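Local structure of odorant binding protein OBP69a (Ceratitis capitata, 6HHE) at residues P112-L115 / K116-T120; V78-V81 / E82-T86; K37-N41 / Q42-C46. The protein probably binds odorants as a secreted, all-helical insect odorant-binding protein. One frame throughout, in Å; residues are numbered along the deposited sequence. Where two conformers were deposited one is given.

Overall arrangement
Each contact is local: two lie within helices and one at a helix entry, in an all-helical chain of the insect odorant-binding protein type. Along the sequence interaction 3 comes first, at the entry into helix 42-55. Interaction 2 follows in helix 78-88 and interaction 1 in helix 112-121. Interactions 2 and 3 lie on opposite sides of the chain's centre, with centres about 24 Å apart. Interaction 1 touches both: Ile-114 packs on Ile-80, and the ring of Phe-119 meets the sulfur of Met-38. Helix 96-110 has side-chain contacts with all three. Ile-80, Glu-83 and Ile-114, together with Asn-111, line the pocket that holds 2-(2-methoxyethoxy)ethanol, so interactions 1 and 2 share this site.

Interaction 1. Residues P112-L115 / K116-T120; sequences PVIL and KLLFT. With SO4 (sulfate ion), chain B.
Leu-118 lies obliquely over Ile-114 one turn earlier in helix 112-121, with its CD1 3.9 Å from Ile-114 CG2. With chi1 at -65°, Ile-114 CG1 lies beside the backbone N, which leaves CG2 anti to it as the branch that meets Leu-118. Val-113 CG1 lies 4.4 Å from Leu-117 CD1, a looser pairing. Beneath these side chains run the regular backbone bonds, such as Leu-118 N to Ile-114 O at 2.9 Å. Leu-115 O accepts from Phe-119 N and also sits at the ring edge of Phe-119, 3.4 Å from CD1 and in the ring plane. Leu-115 and Phe-119 both touch Ile-108 of helix 96-110. Ile-114 lines the ligand pocket, and its backbone N bonds to the side chain of Asn-111. On another side Lys-116 passes Pro-112 O, with CG 3.1 Å from that oxygen. Its chain stays extended, and NZ donates to O4 of the sulfate at 2.8 Å. Thr-120 bonds back to Lys-116 O through both N and OG1, from opposite faces of the carbonyl plane. The chemistry implies a mixed helix surface: apolar pairs one turn apart, and a lysine whose cation holds a sulfate that is probably from the crystallisation liquor.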
loop_
_atom_site.group_PDB
_atom_site.type_symbol
_atom_site.label_atom_id
_atom_site.label_comp_id
_atom_site.label_asym_id
_atom_site.label_seq_id
_atom_site.Cartn_x
_atom_site.Cartn_y
_atom_site.Cartn_z
ATOM N N PRO A 112 -3.140 -11.850 3.380
ATOM C CA PRO A 112 -2.527 -12.061 2.079
ATOM C C PRO A 112 -3.498 -12.105 0.929
ATOM O O PRO A 112 -3.127 -11.730 -0.184
ATOM C CB PRO A 112 -1.781 -13.402 2.245
ATOM C CG PRO A 112 -2.327 -14.022 3.424
ATOM C CD PRO A 112 -2.822 -12.902 4.347
ATOM N N VAL A 113 -4.723 -12.598 1.137
ATOM C CA VAL A 113 -5.682 -12.638 0.045
ATOM C C VAL A 113 -5.934 -11.241 -0.457
ATOM O O VAL A 113 -5.818 -10.956 -1.648
ATOM C CB VAL A 113 -6.985 -13.300 0.505
ATOM C CG1 VAL A 113 -8.099 -13.069 -0.490
ATOM C CG2 VAL A 113 -6.712 -14.847 0.624
ATOM N N ILE A 114 -6.329 -10.342 0.459
ATOM C CA ILE A 114 -6.639 -8.997 0.025
ATOM C C ILE A 114 -5.408 -8.299 -0.540
ATOM O O ILE A 114 -5.507 -7.574 -1.543
ATOM C CB ILE A 114 -7.264 -8.243 1.216
ATOM C CG1 ILE A 114 -8.586 -8.839 1.597
ATOM C CG2 ILE A 114 -7.423 -6.744 0.876
ATOM C CD1 ILE A 114 -9.724 -8.808 0.493
ATOM N N LEU A 115 -4.237 -8.449 0.097
ATOM C CA LEU A 115 -3.093 -7.694 -0.387
ATOM C C LEU A 115 -2.627 -8.221 -1.748
ATOM O O LEU A 115 -2.176 -7.439 -2.594
ATOM C CB LEU A 115 -1.955 -7.699 0.640
ATOM C CG LEU A 115 -2.083 -6.519 1.624
ATOM C CD1 LEU A 115 -1.636 -5.199 0.929
ATOM C CD2 LEU A 115 -3.447 -6.369 2.272
ATOM N N LYS A 116 -2.755 -9.532 -2.000
ATOM C CA LYS A 116 -2.397 -10.026 -3.344
ATOM C C LYS A 116 -3.316 -9.442 -4.414
ATOM O O LYS A 116 -2.848 -9.042 -5.488
ATOM C CB LYS A 116 -2.444 -11.551 -3.364
ATOM C CG LYS A 116 -1.261 -12.188 -2.632
ATOM C CD LYS A 116 -1.452 -13.703 -2.537
ATOM C CE LYS A 116 -0.185 -14.384 -2.033
ATOM N NZ LYS A 116 -0.292 -15.883 -2.081
ATOM N N LEU A 117 -4.633 -9.380 -4.158
ATOM C CA LEU A 117 -5.513 -8.735 -5.129
ATOM C C LEU A 117 -5.195 -7.254 -5.291
ATOM O O LEU A 117 -5.191 -6.748 -6.414
ATOM C CB LEU A 117 -6.983 -8.918 -4.735
ATOM C CG LEU A 117 -7.349 -10.374 -4.816
ATOM C CD1 LEU A 117 -8.661 -10.615 -4.098
ATOM C CD2 LEU A 117 -7.413 -10.790 -6.284
ATOM N N LEU A 118 -4.883 -6.540 -4.196
ATOM C CA LEU A 118 -4.577 -5.123 -4.350
ATOM C C LEU A 118 -3.302 -4.942 -5.158
ATOM O O LEU A 118 -3.195 -4.017 -5.964
ATOM C CB LEU A 118 -4.444 -4.452 -2.980
ATOM C CG LEU A 118 -5.730 -4.200 -2.201
ATOM C CD1 LEU A 118 -5.418 -3.845 -0.748
ATOM C CD2 LEU A 118 -6.581 -3.098 -2.841
ATOM N N PHE A 119 -2.326 -5.823 -4.981
ATOM C CA PHE A 119 -1.094 -5.687 -5.739
ATOM C C PHE A 119 -1.334 -5.891 -7.222
ATOM O O PHE A 119 -0.660 -5.248 -8.044
ATOM C CB PHE A 119 -0.029 -6.652 -5.242
ATOM C CG PHE A 119 1.001 -5.995 -4.410
ATOM C CD1 PHE A 119 0.737 -5.671 -3.094
ATOM C CD2 PHE A 119 2.198 -5.641 -4.954
ATOM C CE1 PHE A 119 1.693 -5.031 -2.325
ATOM C CE2 PHE A 119 3.177 -5.007 -4.202
ATOM C CZ PHE A 119 2.912 -4.698 -2.892
ATOM N N THR A 120 -2.267 -6.744 -7.609
ATOM C CA THR A 120 -2.519 -6.833 -9.035
ATOM C C THR A 120 -3.198 -5.554 -9.520
ATOM O O THR A 120 -2.910 -5.072 -10.626
ATOM C CB THR A 120 -3.336 -8.083 -9.368
ATOM O OG1 THR A 120 -2.895 -9.195 -8.573
ATOM C CG2 THR A 120 -3.071 -8.461 -10.799
HETATM S S SO4 B . 2.985 -16.084 -1.037
HETATM O O1 SO4 B . 4.442 -16.308 -1.008
HETATM O O2 SO4 B . 2.551 -16.446 0.278
HETATM O O3 SO4 B . 2.769 -14.650 -1.302
HETATM O O4 SO4 B . 2.359 -16.783 -2.166
#

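Interaction 2. Residues V78-V81 / E82-T86; sequences VPIV and EELHT
Val-78 and Glu-82 run alongside each other from one flank of helix 78-88. In the conformer given, CG1 of Val-78 lies 3.4 Å from Glu-82 OE2; this contact is tentative, since Glu-82 has a second conformer. The first torsion of Val-78 (chi1 163°) swings CG1 opposite its backbone N, the position from which it meets the acid. Glu-82 runs out extended, and its CG also passes 3.2 Å from Val-78 O. The apolar pair here is Ile-80 with Leu-84, again side by side, where CG2 of Ile-80 stands 4.2 Å from CD1 of Leu-84.

Backbone bonds hold the turns together. Glu-82 N reaches Val-78 O almost straight, with an N-H...O angle of 172°. The N-H groups of Glu-83, Leu-84 and His-85 donate to the carbonyl oxygens of Pro-79, Ile-80 and Val-81, somewhat less straight. These i to i+4 bonds define an alpha helix, one of the helices that build the insect odorant-binding protein fold. The buried flank packs on neighbouring parts of that fold: Val-81 touches Leu-69 and Leu-70 of helix 69-72, and Leu-84 touches Tyr-107 of helix 96-110.

One water donates to Ile-80 O at 2.9 Å and to Glu-83 OE1 at 2.6 Å. It ties the acid to a carbonyl that already accepts from Leu-84 N. Ile-80 and Glu-83 are both pocket residues, and the Glu-83 side chain comes to about 3 Å from the bound 2-(2-methoxyethoxy)ethanol at the nearest atoms. That molecule is probably from the crystallisation liquor but may mark the odorant pocket. Thr-86 OG1 donates to Glu-82 O at 3.0 Å. Thr-86 N reaches the same oxygen from the opposite face of the carbonyl plane.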
loop_
_atom_site.group_PDB
_atom_site.type_symbol
_atom_site.label_atom_id
_atom_site.label_comp_id
_atom_site.label_asym_id
_atom_site.label_seq_id
_atom_site.Cartn_x
_atom_site.Cartn_y
_atom_site.Cartn_z
ATOM N N VAL A 78 -15.679 -3.612 6.356
ATOM C CA VAL A 78 -15.293 -3.187 7.703
ATOM C C VAL A 78 -14.402 -4.197 8.410
ATOM O O VAL A 78 -13.331 -3.798 8.910
ATOM C CB VAL A 78 -16.555 -2.834 8.517
ATOM C CG1 VAL A 78 -16.214 -2.810 10.004
ATOM C CG2 VAL A 78 -17.069 -1.519 8.069
ATOM N N PRO A 79 -14.742 -5.488 8.476
ATOM C CA PRO A 79 -13.902 -6.408 9.250
ATOM C C PRO A 79 -12.485 -6.474 8.717
ATOM O O PRO A 79 -11.525 -6.516 9.490
ATOM C CB PRO A 79 -14.603 -7.759 9.104
ATOM C CG PRO A 79 -16.024 -7.392 8.862
ATOM C CD PRO A 79 -16.043 -6.091 8.171
ATOM N N ILE A 80 -12.334 -6.416 7.399
ATOM C CA ILE A 80 -10.991 -6.514 6.822
ATOM C C ILE A 80 -10.168 -5.284 7.145
ATOM O O ILE A 80 -8.990 -5.380 7.543
ATOM C CB ILE A 80 -11.111 -6.733 5.310
ATOM C CG1 ILE A 80 -11.505 -8.192 5.016
ATOM C CG2 ILE A 80 -9.816 -6.312 4.550
ATOM C CD1 ILE A 80 -12.216 -8.290 3.652
ATOM N N VAL A 81 -10.765 -4.095 6.984
ATOM C CA VAL A 81 -10.032 -2.874 7.293
ATOM C C VAL A 81 -9.717 -2.776 8.768
ATOM O O VAL A 81 -8.596 -2.418 9.147
ATOM C CB VAL A 81 -10.830 -1.665 6.807
ATOM C CG1 VAL A 81 -10.209 -0.385 7.324
ATOM C CG2 VAL A 81 -10.961 -1.663 5.313
ATOM N N GLU A 82 -10.694 -3.080 9.630
ATOM C CA GLU A 82 -10.426 -3.023 11.064
ATOM C C GLU A 82 -9.276 -3.924 11.452
ATOM O O GLU A 82 -8.437 -3.531 12.260
ATOM C CB GLU A 82 -11.665 -3.399 11.854
ATOM C CG GLU A 82 -12.748 -2.455 11.711
ATOM C CD GLU A 82 -13.793 -2.685 12.724
ATOM O OE1 GLU A 82 -13.835 -3.724 13.411
ATOM O OE2 GLU A 82 -14.578 -1.770 12.828
ATOM N N GLU A 83 -9.225 -5.129 10.897
ATOM C CA GLU A 83 -8.165 -6.046 11.292
ATOM C C GLU A 83 -6.800 -5.532 10.854
ATOM O O GLU A 83 -5.818 -5.614 11.619
ATOM C CB GLU A 83 -8.451 -7.437 10.746
ATOM C CG GLU A 83 -7.310 -8.383 11.027
ATOM C CD GLU A 83 -7.411 -9.732 10.374
ATOM O OE1 GLU A 83 -7.658 -9.825 9.176
ATOM O OE2 GLU A 83 -7.196 -10.751 11.095
ATOM N N LEU A 84 -6.696 -4.988 9.638
ATOM C CA LEU A 84 -5.406 -4.453 9.183
ATOM C C LEU A 84 -4.971 -3.258 10.005
ATOM O O LEU A 84 -3.798 -3.158 10.414
ATOM C CB LEU A 84 -5.484 -4.081 7.706
ATOM C CG LEU A 84 -5.652 -5.247 6.745
ATOM C CD1 LEU A 84 -6.007 -4.753 5.384
ATOM C CD2 LEU A 84 -4.344 -6.037 6.654
ATOM N N HIS A 85 -5.913 -2.382 10.331
ATOM C CA HIS A 85 -5.612 -1.208 11.120
ATOM C C HIS A 85 -5.172 -1.582 12.527
ATOM O O HIS A 85 -4.144 -1.094 13.024
ATOM C CB HIS A 85 -6.867 -0.326 11.175
ATOM C CG HIS A 85 -6.718 0.788 12.140
ATOM N ND1 HIS A 85 -5.916 1.879 11.887
ATOM C CD2 HIS A 85 -7.175 0.930 13.406
ATOM C CE1 HIS A 85 -5.914 2.670 12.948
ATOM N NE2 HIS A 85 -6.670 2.119 13.879
ATOM N N THR A 86 -5.908 -2.486 13.168
ATOM C CA THR A 86 -5.574 -2.791 14.569
ATOM C C THR A 86 -4.319 -3.642 14.651
ATOM O O THR A 86 -3.515 -3.468 15.587
ATOM C CB THR A 86 -6.750 -3.482 15.261
ATOM O OG1 THR A 86 -7.025 -4.744 14.653
ATOM C CG2 THR A 86 -7.977 -2.621 15.259
HETATM O O HOH W 1 -7.842 -8.027 7.245
#

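Interaction 3. Residues K37-N41 / Q42-C46; sequences KMPNN and QRLKC
Leu-44 holds CG opposite its backbone N (chi1 180°), and a second torsion of 59° for CD1 leaves CD2 extended against the loop. CD2 meets Pro-39 CD at 3.7 Å, the two side chains crossing at about a right angle, and CB of Met-38 is next to it. Lys-45 is extended beyond CG and runs back past Asn-40, whose ND2 lies 3.8 Å from Lys-45 CE. Its NZ donates to Gln-42 OE1 at 2.9 Å and forms a salt bridge with Glu-98; Phe-101 adds a cation-pi contact. An alanine in place of Lys-45 would remove the ammonium and is likely to leave Glu-98 without this salt-bridge partner and Gln-42 OE1 with one donor fewer. That oxygen also accepts from a water, at 2.7 Å, which donates to Asn-40 O as well. Asn-41 O receives Lys-45 N at 3.1 Å, in the carbonyl plane, and Leu-44 N more weakly. Arg-43 donates to Gly-23 O. Asn-41 takes the N-cap position, though its amide does not cap the helix. Asn-40 before it centres an inverse gamma turn. The arrangement is a loop-to-helix entry, leading into helix 42-55, where Cys-46 is joined to Cys-97 by one of the disulfides characteristic of insect odorant-binding proteins.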
loop_
_atom_site.group_PDB
_atom_site.type_symbol
_atom_site.label_atom_id
_atom_site.label_comp_id
_atom_site.label_asym_id
_atom_site.label_seq_id
_atom_site.Cartn_x
_atom_site.Cartn_y
_atom_site.Cartn_z
ATOM N N LYS A 37 7.602 -11.922 -2.152
ATOM C CA LYS A 37 8.427 -11.109 -1.260
ATOM C C LYS A 37 8.607 -9.782 -1.985
ATOM O O LYS A 37 9.182 -9.752 -3.075
ATOM C CB LYS A 37 9.763 -11.775 -0.961
ATOM C CG LYS A 37 10.708 -10.972 -0.090
ATOM C CD LYS A 37 11.943 -11.829 0.194
ATOM C CE LYS A 37 12.814 -11.265 1.284
ATOM N NZ LYS A 37 13.276 -9.953 0.937
ATOM N N MET A 38 8.070 -8.701 -1.430
ATOM C CA MET A 38 8.333 -7.385 -2.077
ATOM C C MET A 38 9.823 -7.075 -2.060
ATOM O O MET A 38 10.460 -7.126 -0.989
ATOM C CB MET A 38 7.665 -6.200 -1.399
ATOM C CG MET A 38 6.169 -6.301 -1.303
ATOM S SD MET A 38 5.490 -4.698 -0.864
ATOM C CE MET A 38 6.017 -4.516 0.794
ATOM N N PRO A 39 10.416 -6.750 -3.193
ATOM C CA PRO A 39 11.841 -6.424 -3.179
ATOM C C PRO A 39 12.080 -5.085 -2.490
ATOM O O PRO A 39 11.274 -4.131 -2.583
ATOM C CB PRO A 39 12.206 -6.409 -4.667
ATOM C CG PRO A 39 10.922 -6.008 -5.356
ATOM C CD PRO A 39 9.861 -6.751 -4.557
ATOM N N ASN A 40 13.210 -5.002 -1.776
ATOM C CA ASN A 40 13.564 -3.805 -1.012
ATOM C C ASN A 40 14.188 -2.742 -1.907
ATOM O O ASN A 40 15.365 -2.406 -1.798
ATOM C CB ASN A 40 14.534 -4.180 0.101
ATOM C CG ASN A 40 13.815 -4.602 1.347
ATOM O OD1 ASN A 40 13.391 -5.739 1.461
ATOM N ND2 ASN A 40 13.657 -3.675 2.284
ATOM N N ASN A 41 13.421 -2.289 -2.883
ATOM C CA ASN A 41 13.896 -1.282 -3.814
ATOM C C ASN A 41 13.179 0.003 -3.463
ATOM O O ASN A 41 11.929 0.021 -3.257
ATOM C CB ASN A 41 13.630 -1.695 -5.265
ATOM C CG ASN A 41 14.494 -2.874 -5.717
ATOM O OD1 ASN A 41 14.106 -4.049 -5.619
ATOM N ND2 ASN A 41 15.664 -2.551 -6.246
ATOM N N GLN A 42 13.941 1.079 -3.371
ATOM C CA GLN A 42 13.355 2.340 -2.935
ATOM C C GLN A 42 12.251 2.828 -3.840
ATOM O O GLN A 42 11.276 3.357 -3.331
ATOM C CB GLN A 42 14.415 3.442 -2.877
ATOM C CG GLN A 42 15.547 3.124 -1.890
ATOM C CD GLN A 42 15.028 2.860 -0.484
ATOM O OE1 GLN A 42 15.179 1.764 0.022
ATOM N NE2 GLN A 42 14.432 3.867 0.155
ATOM N N ARG A 43 12.335 2.584 -5.158
ATOM C CA ARG A 43 11.248 3.076 -6.010
ATOM C C ARG A 43 9.930 2.361 -5.724
ATOM O O ARG A 43 8.881 2.989 -5.789
ATOM C CB ARG A 43 11.575 2.930 -7.489
ATOM C CG ARG A 43 12.638 3.871 -7.934
ATOM C CD ARG A 43 13.226 3.464 -9.281
ATOM N NE ARG A 43 13.954 2.209 -9.230
ATOM C CZ ARG A 43 13.703 1.167 -10.034
ATOM N NH1 ARG A 43 12.724 1.204 -10.932
ATOM N NH2 ARG A 43 14.430 0.052 -9.881
ATOM N N LEU A 44 9.975 1.077 -5.334
ATOM C CA LEU A 44 8.748 0.383 -4.954
ATOM C C LEU A 44 8.221 0.923 -3.635
ATOM O O LEU A 44 7.014 1.131 -3.494
ATOM C CB LEU A 44 8.998 -1.095 -4.904
ATOM C CG LEU A 44 7.787 -1.957 -4.511
ATOM C CD1 LEU A 44 6.614 -1.761 -5.473
ATOM C CD2 LEU A 44 8.161 -3.435 -4.496
ATOM N N LYS A 45 9.110 1.172 -2.663
ATOM C CA LYS A 45 8.676 1.747 -1.395
ATOM C C LYS A 45 7.973 3.073 -1.645
ATOM O O LYS A 45 6.919 3.359 -1.054
ATOM C CB LYS A 45 9.890 1.965 -0.467
ATOM C CG LYS A 45 10.708 0.713 -0.198
ATOM C CD LYS A 45 11.739 1.000 0.902
ATOM C CE LYS A 45 12.534 -0.232 1.052
ATOM N NZ LYS A 45 13.721 0.142 1.917
ATOM N N CYS A 46 8.537 3.889 -2.517
ATOM C CA CYS A 46 7.949 5.199 -2.747
ATOM C C CYS A 46 6.675 5.122 -3.566
ATOM O O CYS A 46 5.793 5.957 -3.348
ATOM C CB CYS A 46 8.940 6.115 -3.407
ATOM S SG CYS A 46 10.285 6.599 -2.289
HETATM O O HOH W 2 16.795 -0.269 -0.791
#